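Local atomic coordinates of alternansucrase (Leuconostoc mesenteroides, PDB entry 6HVG), a protein that belongs to glycoside hydrolase family 70 and joins a barrel domain with a bound calcium ion to repeats of the cell-wall-binding type. Residues 376-381 and 1322-1327; 596-601 and 1209-1214. One frame throughout, in Å; residues are numbered along the deposited sequence.

Contact 1. Residues 376-381 and 1322-1327; sequences YQFDQG and NWYYFD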
# COMPACT_ATOMS: atom_id res chain seq x y z
N TYR A 376 -13.46 0.62 -48.08
CA TYR A 376 -13.93 0.60 -46.71
C TYR A 376 -13.60 -0.75 -46.08
O TYR A 376 -13.76 -1.76 -46.69
CB TYR A 376 -15.41 0.89 -46.64
CG TYR A 376 -15.75 2.33 -46.99
CD1 TYR A 376 -15.17 3.40 -46.30
CD2 TYR A 376 -16.68 2.63 -47.99
CE1 TYR A 376 -15.50 4.71 -46.61
CE2 TYR A 376 -16.99 3.93 -48.32
CZ TYR A 376 -16.42 4.98 -47.62
OH TYR A 376 -16.74 6.29 -47.93
N GLN A 377 -13.08 -0.73 -44.86
CA GLN A 377 -12.69 -1.94 -44.14
C GLN A 377 -13.77 -2.48 -43.23
O GLN A 377 -13.61 -3.58 -42.69
CB GLN A 377 -11.44 -1.68 -43.30
CG GLN A 377 -10.23 -1.23 -44.10
CD GLN A 377 -9.83 -2.26 -45.11
OE1 GLN A 377 -9.30 -3.30 -44.76
NE2 GLN A 377 -10.08 -1.97 -46.36
N PHE A 378 -14.83 -1.71 -43.04
CA PHE A 378 -15.98 -2.21 -42.28
C PHE A 378 -16.75 -3.25 -43.09
O PHE A 378 -16.88 -3.10 -44.29
CB PHE A 378 -16.89 -1.09 -41.74
CG PHE A 378 -17.29 -0.09 -42.76
CD1 PHE A 378 -18.33 -0.36 -43.61
CD2 PHE A 378 -16.65 1.15 -42.83
CE1 PHE A 378 -18.71 0.57 -44.55
CE2 PHE A 378 -17.03 2.09 -43.76
CZ PHE A 378 -18.07 1.79 -44.63
N ASP A 379 -17.20 -4.30 -42.41
CA ASP A 379 -17.77 -5.48 -43.06
C ASP A 379 -19.26 -5.62 -42.76
O ASP A 379 -19.83 -6.66 -43.04
CB ASP A 379 -17.04 -6.78 -42.59
CG ASP A 379 -15.75 -7.10 -43.41
OD1 ASP A 379 -15.64 -6.66 -44.58
OD2 ASP A 379 -14.86 -7.81 -42.85
N GLN A 380 -19.89 -4.60 -42.19
CA GLN A 380 -21.29 -4.71 -41.73
C GLN A 380 -22.18 -3.61 -42.35
O GLN A 380 -22.08 -2.46 -41.97
CB GLN A 380 -21.34 -4.65 -40.19
CG GLN A 380 -22.73 -4.79 -39.55
CD GLN A 380 -23.40 -6.13 -39.85
OE1 GLN A 380 -22.83 -7.20 -39.57
NE2 GLN A 380 -24.62 -6.08 -40.41
N GLY A 381 -23.02 -3.97 -43.31
CA GLY A 381 -23.91 -3.02 -44.00
C GLY A 381 -25.12 -2.77 -43.13
O GLY A 381 -25.35 -3.50 -42.14
N ASN A 1322 -10.90 -1.77 -36.53
CA ASN A 1322 -10.65 -0.40 -36.95
C ASN A 1322 -11.51 0.61 -36.21
O ASN A 1322 -12.65 0.31 -35.86
CB ASN A 1322 -10.88 -0.25 -38.46
CG ASN A 1322 -10.07 -1.24 -39.28
OD1 ASN A 1322 -8.85 -1.17 -39.32
ND2 ASN A 1322 -10.75 -2.17 -39.92
N TRP A 1323 -10.96 1.80 -35.97
CA TRP A 1323 -11.66 2.85 -35.25
C TRP A 1323 -12.02 3.98 -36.17
O TRP A 1323 -11.26 4.31 -37.09
CB TRP A 1323 -10.81 3.38 -34.10
CG TRP A 1323 -10.83 2.50 -32.90
CD1 TRP A 1323 -10.02 1.41 -32.67
CD2 TRP A 1323 -11.72 2.59 -31.79
NE1 TRP A 1323 -10.33 0.85 -31.46
CE2 TRP A 1323 -11.37 1.55 -30.90
CE3 TRP A 1323 -12.75 3.46 -31.43
CZ2 TRP A 1323 -12.04 1.34 -29.70
CZ3 TRP A 1323 -13.41 3.26 -30.21
CH2 TRP A 1323 -13.05 2.20 -29.37
N TYR A 1324 -13.17 4.59 -35.90
CA TYR A 1324 -13.70 5.72 -36.67
C TYR A 1324 -14.22 6.82 -35.75
O TYR A 1324 -14.61 6.54 -34.61
CB TYR A 1324 -14.85 5.24 -37.56
CG TYR A 1324 -14.49 4.05 -38.41
CD1 TYR A 1324 -14.62 2.76 -37.92
CD2 TYR A 1324 -13.99 4.22 -39.69
CE1 TYR A 1324 -14.28 1.67 -38.68
CE2 TYR A 1324 -13.65 3.14 -40.46
CZ TYR A 1324 -13.79 1.87 -39.96
OH TYR A 1324 -13.43 0.80 -40.74
N TYR A 1325 -14.23 8.05 -36.24
CA TYR A 1325 -14.90 9.14 -35.54
C TYR A 1325 -16.06 9.70 -36.38
O TYR A 1325 -15.89 10.01 -37.56
CB TYR A 1325 -13.92 10.26 -35.21
CG TYR A 1325 -14.60 11.42 -34.57
CD1 TYR A 1325 -15.16 11.30 -33.30
CD2 TYR A 1325 -14.75 12.61 -35.23
CE1 TYR A 1325 -15.84 12.35 -32.72
CE2 TYR A 1325 -15.43 13.66 -34.64
CZ TYR A 1325 -15.97 13.51 -33.41
OH TYR A 1325 -16.62 14.56 -32.81
N PHE A 1326 -17.23 9.80 -35.76
CA PHE A 1326 -18.40 10.36 -36.40
C PHE A 1326 -18.67 11.74 -35.81
O PHE A 1326 -18.84 11.88 -34.60
CB PHE A 1326 -19.62 9.43 -36.20
CG PHE A 1326 -19.53 8.17 -37.00
CD1 PHE A 1326 -18.72 7.15 -36.59
CD2 PHE A 1326 -20.23 8.02 -38.18
CE1 PHE A 1326 -18.61 5.99 -37.33
CE2 PHE A 1326 -20.12 6.87 -38.93
CZ PHE A 1326 -19.31 5.85 -38.51
N ASP A 1327 -18.76 12.74 -36.69
CA ASP A 1327 -18.94 14.14 -36.29
C ASP A 1327 -20.33 14.46 -35.76
O ASP A 1327 -21.21 13.59 -35.72
CB ASP A 1327 -18.53 15.09 -37.44
CG ASP A 1327 -19.42 14.96 -38.69
OD1 ASP A 1327 -20.62 14.66 -38.57
OD2 ASP A 1327 -18.91 15.20 -39.81
O HOH W 1 -13.10 1.88 -43.31
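With CG of Tyr1324 anti to its carbonyl carbon (chi1 -53°), the phenol reaches from the strand toward loop 376-381, and its hydroxyl arrives beside Gln377 and Phe378. Phe378 answers with CG turned between its backbone N and carbonyl carbon (chi1 50°), which brings Phe378 CD2 to 4.1 Å from Tyr1324 CZ. The two side chains cross at about a right angle. Tyr1324 OH sits at the edge of the phenylalanine ring, near its plane, 3.9 Å from Phe378 CD2. CB of Tyr376, in the same loop, lies over one face of that ring, toward its rim, and Phe378 also stacks on Phe1294.

The polar link is indirect. A water accepts from the backbone N of Gln377 at 3.0 Å and donates to Tyr1324 OH at 2.8 Å, in the plane of the Tyr1324 ring, at its edge. The same hydroxyl is hydrogen-bonded to OD2 of Asp1318, an oxygen that also holds ND2 of Asn1322, so one carboxylate ties down both side chains of the 1322-1327 segment that meet the loop. Asn1322 ND2 packs against Gln377 CB at 3.5 Å, while the bent chain of Gln377 carries its amide away, to the backbone O of Glu375.

Strand 1323-1326 pairs antiparallel with 1314-1317, and the loop lies against this two-stranded unit through the Phe378–Tyr1324 pair, the Asn1322–Gln377 contact and a bridging water. Such a short hairpin rich in aromatic residues is characteristic of the choline-binding and cell-wall-binding repeats.

Contact 2. Residues 596-601 and 1209-1214; sequences WLHYLM and GEFLDK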
# COMPACT_ATOMS: atom_id res chain seq x y z
N TRP A 596 -21.39 11.52 16.91
CA TRP A 596 -20.67 10.29 17.21
C TRP A 596 -19.70 10.50 18.34
O TRP A 596 -19.58 9.65 19.23
CB TRP A 596 -19.93 9.81 15.98
CG TRP A 596 -19.36 8.42 16.06
CD1 TRP A 596 -19.87 7.36 16.73
CD2 TRP A 596 -18.20 7.95 15.38
NE1 TRP A 596 -19.08 6.26 16.53
CE2 TRP A 596 -18.06 6.60 15.70
CE3 TRP A 596 -17.26 8.55 14.55
CZ2 TRP A 596 -17.01 5.82 15.20
CZ3 TRP A 596 -16.21 7.77 14.06
CH2 TRP A 596 -16.11 6.43 14.38
N LEU A 597 -19.00 11.62 18.30
CA LEU A 597 -18.03 11.97 19.35
C LEU A 597 -18.70 12.14 20.69
O LEU A 597 -18.18 11.69 21.69
CB LEU A 597 -17.30 13.25 19.00
CG LEU A 597 -16.30 13.77 20.02
CD1 LEU A 597 -15.19 12.76 20.27
CD2 LEU A 597 -15.74 15.10 19.53
N HIS A 598 -19.85 12.78 20.71
CA HIS A 598 -20.61 12.92 21.95
C HIS A 598 -21.00 11.54 22.43
O HIS A 598 -20.85 11.23 23.61
CB HIS A 598 -21.86 13.75 21.72
CG HIS A 598 -22.71 13.93 22.93
ND1 HIS A 598 -22.50 14.94 23.84
CD2 HIS A 598 -23.80 13.25 23.36
CE1 HIS A 598 -23.42 14.87 24.79
NE2 HIS A 598 -24.22 13.86 24.51
N TYR A 599 -21.48 10.71 21.51
CA TYR A 599 -21.92 9.36 21.84
C TYR A 599 -20.82 8.54 22.51
O TYR A 599 -21.10 7.79 23.45
CB TYR A 599 -22.42 8.67 20.58
CG TYR A 599 -22.73 7.20 20.70
CD1 TYR A 599 -23.96 6.77 21.13
CD2 TYR A 599 -21.81 6.24 20.31
CE1 TYR A 599 -24.28 5.42 21.17
CE2 TYR A 599 -22.11 4.89 20.35
CZ TYR A 599 -23.34 4.49 20.78
OH TYR A 599 -23.66 3.15 20.83
N LEU A 600 -19.59 8.70 22.05
CA LEU A 600 -18.47 7.95 22.64
C LEU A 600 -18.10 8.50 24.02
O LEU A 600 -17.87 7.73 24.95
CB LEU A 600 -17.25 7.96 21.72
CG LEU A 600 -17.44 7.23 20.38
CD1 LEU A 600 -16.39 7.64 19.38
CD2 LEU A 600 -17.46 5.71 20.54
N MET A 601 -18.06 9.83 24.15
CA MET A 601 -17.70 10.47 25.43
C MET A 601 -18.81 10.37 26.47
O MET A 601 -18.57 10.63 27.64
CB MET A 601 -17.34 11.94 25.22
CG MET A 601 -16.15 12.20 24.31
SD MET A 601 -14.60 11.51 24.91
CE MET A 601 -14.61 10.01 23.93
N GLY A 1209 -27.42 11.55 14.64
CA GLY A 1209 -27.92 12.91 14.91
C GLY A 1209 -28.77 13.19 16.16
O GLY A 1209 -29.19 14.32 16.38
N GLU A 1210 -29.01 12.18 16.99
CA GLU A 1210 -29.96 12.30 18.12
C GLU A 1210 -29.55 13.27 19.22
O GLU A 1210 -30.40 13.81 19.90
CB GLU A 1210 -30.20 10.92 18.74
CG GLU A 1210 -31.00 9.96 17.86
CD GLU A 1210 -32.46 10.32 17.74
OE1 GLU A 1210 -33.13 10.45 18.79
OE2 GLU A 1210 -32.93 10.49 16.60
N PHE A 1211 -28.25 13.49 19.40
CA PHE A 1211 -27.73 14.29 20.50
C PHE A 1211 -27.47 15.75 20.14
O PHE A 1211 -27.15 16.57 21.01
CB PHE A 1211 -26.45 13.62 21.07
CG PHE A 1211 -26.61 12.15 21.30
CD1 PHE A 1211 -27.46 11.68 22.29
CD2 PHE A 1211 -25.98 11.22 20.48
CE1 PHE A 1211 -27.64 10.32 22.49
CE2 PHE A 1211 -26.16 9.86 20.66
CZ PHE A 1211 -26.99 9.41 21.67
N LEU A 1212 -27.61 16.09 18.86
CA LEU A 1212 -27.25 17.41 18.36
C LEU A 1212 -28.17 18.53 18.83
O LEU A 1212 -27.72 19.64 19.12
CB LEU A 1212 -27.25 17.42 16.83
CG LEU A 1212 -26.19 16.55 16.14
CD1 LEU A 1212 -26.49 16.41 14.66
CD2 LEU A 1212 -24.79 17.10 16.34
N ASP A 1213 -29.46 18.24 18.90
CA ASP A 1213 -30.42 19.25 19.30
C ASP A 1213 -30.24 19.65 20.76
O ASP A 1213 -30.27 20.83 21.09
CB ASP A 1213 -31.86 18.77 19.03
CG ASP A 1213 -32.16 18.61 17.53
OD1 ASP A 1213 -31.42 19.19 16.71
OD2 ASP A 1213 -33.15 17.94 17.19
N LYS A 1214 -30.06 18.67 21.64
CA LYS A 1214 -29.72 18.95 23.04
C LYS A 1214 -28.43 19.77 23.14
O LYS A 1214 -28.33 20.67 23.97
CB LYS A 1214 -29.56 17.65 23.83
CG LYS A 1214 -29.43 17.82 25.34
CD LYS A 1214 -30.79 18.14 25.97
CE LYS A 1214 -30.70 19.18 27.08
NZ LYS A 1214 -31.98 19.91 27.27
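Phe1211 reaches across to His598 and Tyr599, and every contact between the two segments is made by its side chain. Its CB starts against the imidazole, 3.5 Å from His598 CD2, with His598 NE2 a little farther off. The next atom, Phe1211 CG, lies 3.7 Å from the same His598 CD2, so one histidine carbon touches both atoms at the root of the side chain. Both ring carbons next to CG, CD1 and CD2, still have His598 CD2 as their neighbour. Farther out the partner changes: Phe1211 CE2 comes to 3.8 Å from Tyr599 CD1 and 3.9 Å from Tyr599 CB, meeting the tyrosine ring at its edge, near its plane. At the tip, Phe1211 CZ is 4.1 Å from Tyr599 CD1.

The Phe1211 and His598 ring planes meet at 36° with centroids 5.4 Å apart, an oblique pairing. His598 and Tyr599 both have CG anti to the backbone N (chi1 179° and 171°), but as neighbours on a helix they point off in different directions, and Phe1211 enters between them. Around this, His598 ND1 bonds to Tyr637 OH on helix 629-642. The backbone N atoms of Gly1209 and Phe1211 are hydrogen-bonded to OE1 of Glu592 and OD1 of Asn595 respectively, both on helix 587-601.

The chemistry is therefore divided: aromatic and aliphatic carbons meet across the contact, while the polar anchors lie beside it. The bond at ND1 probably helps fix the rotation of the imidazole and keep its CD2 side turned to Phe1211.

In the fold
Along the chain the order is 376-381, 596-601, 1209-1214, 1322-1327, so both halves of contact 2 fall between the halves of contact 1. The centres are 62 Å apart and the nearest atoms about 44 Å; the contacts share no strand, helix or sheet. Contact 2 belongs to the barrel region: helix 587-601 precedes strand 617-620 of the eight-stranded parallel sheet, and 1209-1214 follows strand 1151-1156 of that sheet. Contact 1 joins an early loop to a late repeat hairpin. The chain thus leaves for the barrel and comes back, consistent with the discontinuous domains of family 70 enzymes, in which early and late segments build one region together.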